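Local atomic coordinates of lipase (PDB entry 4OPM), a protein that probably hydrolyses ester bonds of lipids such as triacylglycerols, as a putative bacterial lipase of the alpha/beta hydrolase fold. Residues 47-52 against 73-78. Sequence-based numbering, arbitrary orientation. Where two conformers were deposited one is given.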
loop_
_atom_site.group_PDB
_atom_site.type_symbol
_atom_site.label_atom_id
_atom_site.label_comp_id
_atom_site.label_asym_id
_atom_site.label_seq_id
_atom_site.Cartn_x
_atom_site.Cartn_y
_atom_site.Cartn_z
ATOM N N LEU A 47 9.665 -3.851 -9.528
ATOM C CA LEU A 47 8.655 -2.969 -8.903
ATOM C C LEU A 47 8.169 -3.601 -7.619
ATOM O O LEU A 47 7.656 -4.725 -7.631
ATOM C CB LEU A 47 7.404 -2.620 -9.765
ATOM C CG LEU A 47 7.471 -2.281 -11.243
ATOM C CD1 LEU A 47 6.073 -2.012 -11.778
ATOM C CD2 LEU A 47 8.320 -1.082 -11.511
ATOM N N LEU A 48 8.315 -2.874 -6.504
ATOM C CA LEU A 48 7.845 -3.335 -5.200
ATOM C C LEU A 48 6.588 -2.546 -4.845
ATOM O O LEU A 48 6.652 -1.316 -4.763
ATOM C CB LEU A 48 8.942 -3.179 -4.123
ATOM C CG LEU A 48 8.566 -3.565 -2.679
ATOM C CD1 LEU A 48 8.311 -5.065 -2.549
ATOM C CD2 LEU A 48 9.654 -3.112 -1.691
ATOM N N LEU A 49 5.449 -3.250 -4.661
ATOM C CA LEU A 49 4.159 -2.615 -4.361
ATOM C C LEU A 49 3.772 -2.902 -2.940
ATOM O O LEU A 49 3.698 -4.074 -2.555
ATOM C CB LEU A 49 3.048 -3.071 -5.338
ATOM C CG LEU A 49 3.371 -3.018 -6.825
ATOM C CD1 LEU A 49 2.198 -3.520 -7.653
ATOM C CD2 LEU A 49 3.739 -1.617 -7.249
ATOM N N ILE A 50 3.565 -1.826 -2.141
ATOM C CA ILE A 50 3.295 -1.939 -0.697
ATOM C C ILE A 50 1.876 -1.490 -0.351
ATOM O O ILE A 50 1.548 -0.317 -0.520
ATOM C CB ILE A 50 4.339 -1.123 0.129
ATOM C CG1 ILE A 50 5.783 -1.335 -0.379
ATOM C CG2 ILE A 50 4.214 -1.428 1.638
ATOM C CD1 ILE A 50 6.798 -0.343 0.195
ATOM N N HIS A 51 1.045 -2.430 0.150
ATOM C CA HIS A 51 -0.337 -2.143 0.547
ATOM C C HIS A 51 -0.387 -1.347 1.874
ATOM O O HIS A 51 0.635 -1.173 2.548
ATOM C CB HIS A 51 -1.171 -3.441 0.651
ATOM C CG HIS A 51 -0.773 -4.329 1.790
ATOM N ND1 HIS A 51 -1.146 -4.045 3.101
ATOM C CD2 HIS A 51 -0.058 -5.480 1.782
ATOM C CE1 HIS A 51 -0.653 -5.031 3.836
ATOM N NE2 HIS A 51 -0.001 -5.923 3.085
ATOM N N GLY A 52 -1.588 -0.916 2.246
ATOM C CA GLY A 52 -1.810 -0.135 3.457
ATOM C C GLY A 52 -2.351 -0.915 4.641
ATOM O O GLY A 52 -2.414 -2.150 4.610
ATOM N N VAL A 73 7.224 -7.625 -10.973
ATOM C CA VAL A 73 6.392 -7.110 -9.887
ATOM C C VAL A 73 6.469 -8.003 -8.647
ATOM O O VAL A 73 6.293 -9.215 -8.744
ATOM C CB VAL A 73 4.931 -6.923 -10.403
ATOM C CG1 VAL A 73 4.017 -6.370 -9.315
ATOM C CG2 VAL A 73 4.890 -6.025 -11.643
ATOM N N ILE A 74 6.707 -7.376 -7.477
ATOM C CA ILE A 74 6.775 -8.061 -6.172
ATOM C C ILE A 74 5.780 -7.383 -5.233
ATOM O O ILE A 74 5.836 -6.164 -5.055
ATOM C CB ILE A 74 8.216 -8.056 -5.600
ATOM C CG1 ILE A 74 9.209 -8.783 -6.549
ATOM C CG2 ILE A 74 8.265 -8.632 -4.153
ATOM C CD1 ILE A 74 9.060 -10.341 -6.597
ATOM N N ILE A 75 4.852 -8.164 -4.657
ATOM C CA ILE A 75 3.796 -7.586 -3.813
ATOM C C ILE A 75 3.669 -8.385 -2.515
ATOM O O ILE A 75 2.951 -9.380 -2.466
ATOM C CB ILE A 75 2.413 -7.507 -4.535
ATOM C CG1 ILE A 75 2.523 -7.226 -6.044
ATOM C CG2 ILE A 75 1.471 -6.510 -3.807
ATOM C CD1 ILE A 75 1.157 -7.282 -6.796
ATOM N N PRO A 76 4.298 -7.927 -1.438
ATOM C CA PRO A 76 4.213 -8.692 -0.191
ATOM C C PRO A 76 2.972 -8.411 0.628
ATOM O O PRO A 76 2.425 -7.302 0.612
ATOM C CB PRO A 76 5.459 -8.226 0.587
ATOM C CG PRO A 76 5.706 -6.819 0.101
ATOM C CD PRO A 76 5.213 -6.768 -1.326
ATOM N N ASP A 77 2.561 -9.422 1.389
ATOM C CA ASP A 77 1.607 -9.277 2.468
ATOM C C ASP A 77 2.426 -8.799 3.658
ATOM O O ASP A 77 3.339 -9.509 4.103
ATOM C CB ASP A 77 0.906 -10.602 2.810
ATOM C CG ASP A 77 -0.270 -10.973 1.939
ATOM O OD1 ASP A 77 -1.006 -10.046 1.502
ATOM O OD2 ASP A 77 -0.527 -12.178 1.796
ATOM N N LEU A 78 2.164 -7.603 4.152
ATOM C CA LEU A 78 2.923 -7.136 5.310
ATOM C C LEU A 78 2.513 -7.899 6.559
ATOM O O LEU A 78 1.374 -8.375 6.627
ATOM C CB LEU A 78 2.671 -5.618 5.540
ATOM C CG LEU A 78 3.129 -4.649 4.441
ATOM C CD1 LEU A 78 2.541 -3.258 4.668
ATOM C CD2 LEU A 78 4.656 -4.549 4.381
HETATM O O HOH W 1 1.854 -5.013 -0.704
#
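A water takes the N-H of His-51 and donates to Leu-49 O and to Pro-76 O, the last at 2.7 Å from the water oxygen. It bridges the two strands where Pro-76, which has no N-H, cannot continue the parallel ladder; the proline ring instead sets CD 3.3 Å from Leu-49 O. Just beyond, the His-51 ring spans the gap. Its CG lies between the backbone N and the carbonyl carbon (chi1 69°), a rotation that swings the ring toward Asp-77 and Leu-78. ND1 donates to Gly-52 O, while NE2 accepts the N-H of Leu-78 at 2.9 Å (Leu-78 N to His-51 NE2), nearly straight at 175° though tilted from the ring plane. Leu-78 then lays CD1 over one ring face, a CH-pi contact 4.0 Å from the centroid, and the same methyl meets Ile-50 CG2. Earlier, the backbone of Ile-74 bonds on either side of Leu-48, N to Leu-47 O at 2.8 Å and O to Leu-49 N at 3.0 Å, the parallel pattern. Aliphatic side chains suit both buried sheet faces: Leu-49 CD1 rests against both Val-73 CG1 and Ile-75 CD1, while on the other face Leu-48 CD1 touches Ile-74 CG2 and Pro-76 CD. Leu-48 and Ile-74 pack against helix 94-107, and the pair of strands lies inside the alpha/beta hydrolase sheet, between strands 32-39 and 114-119.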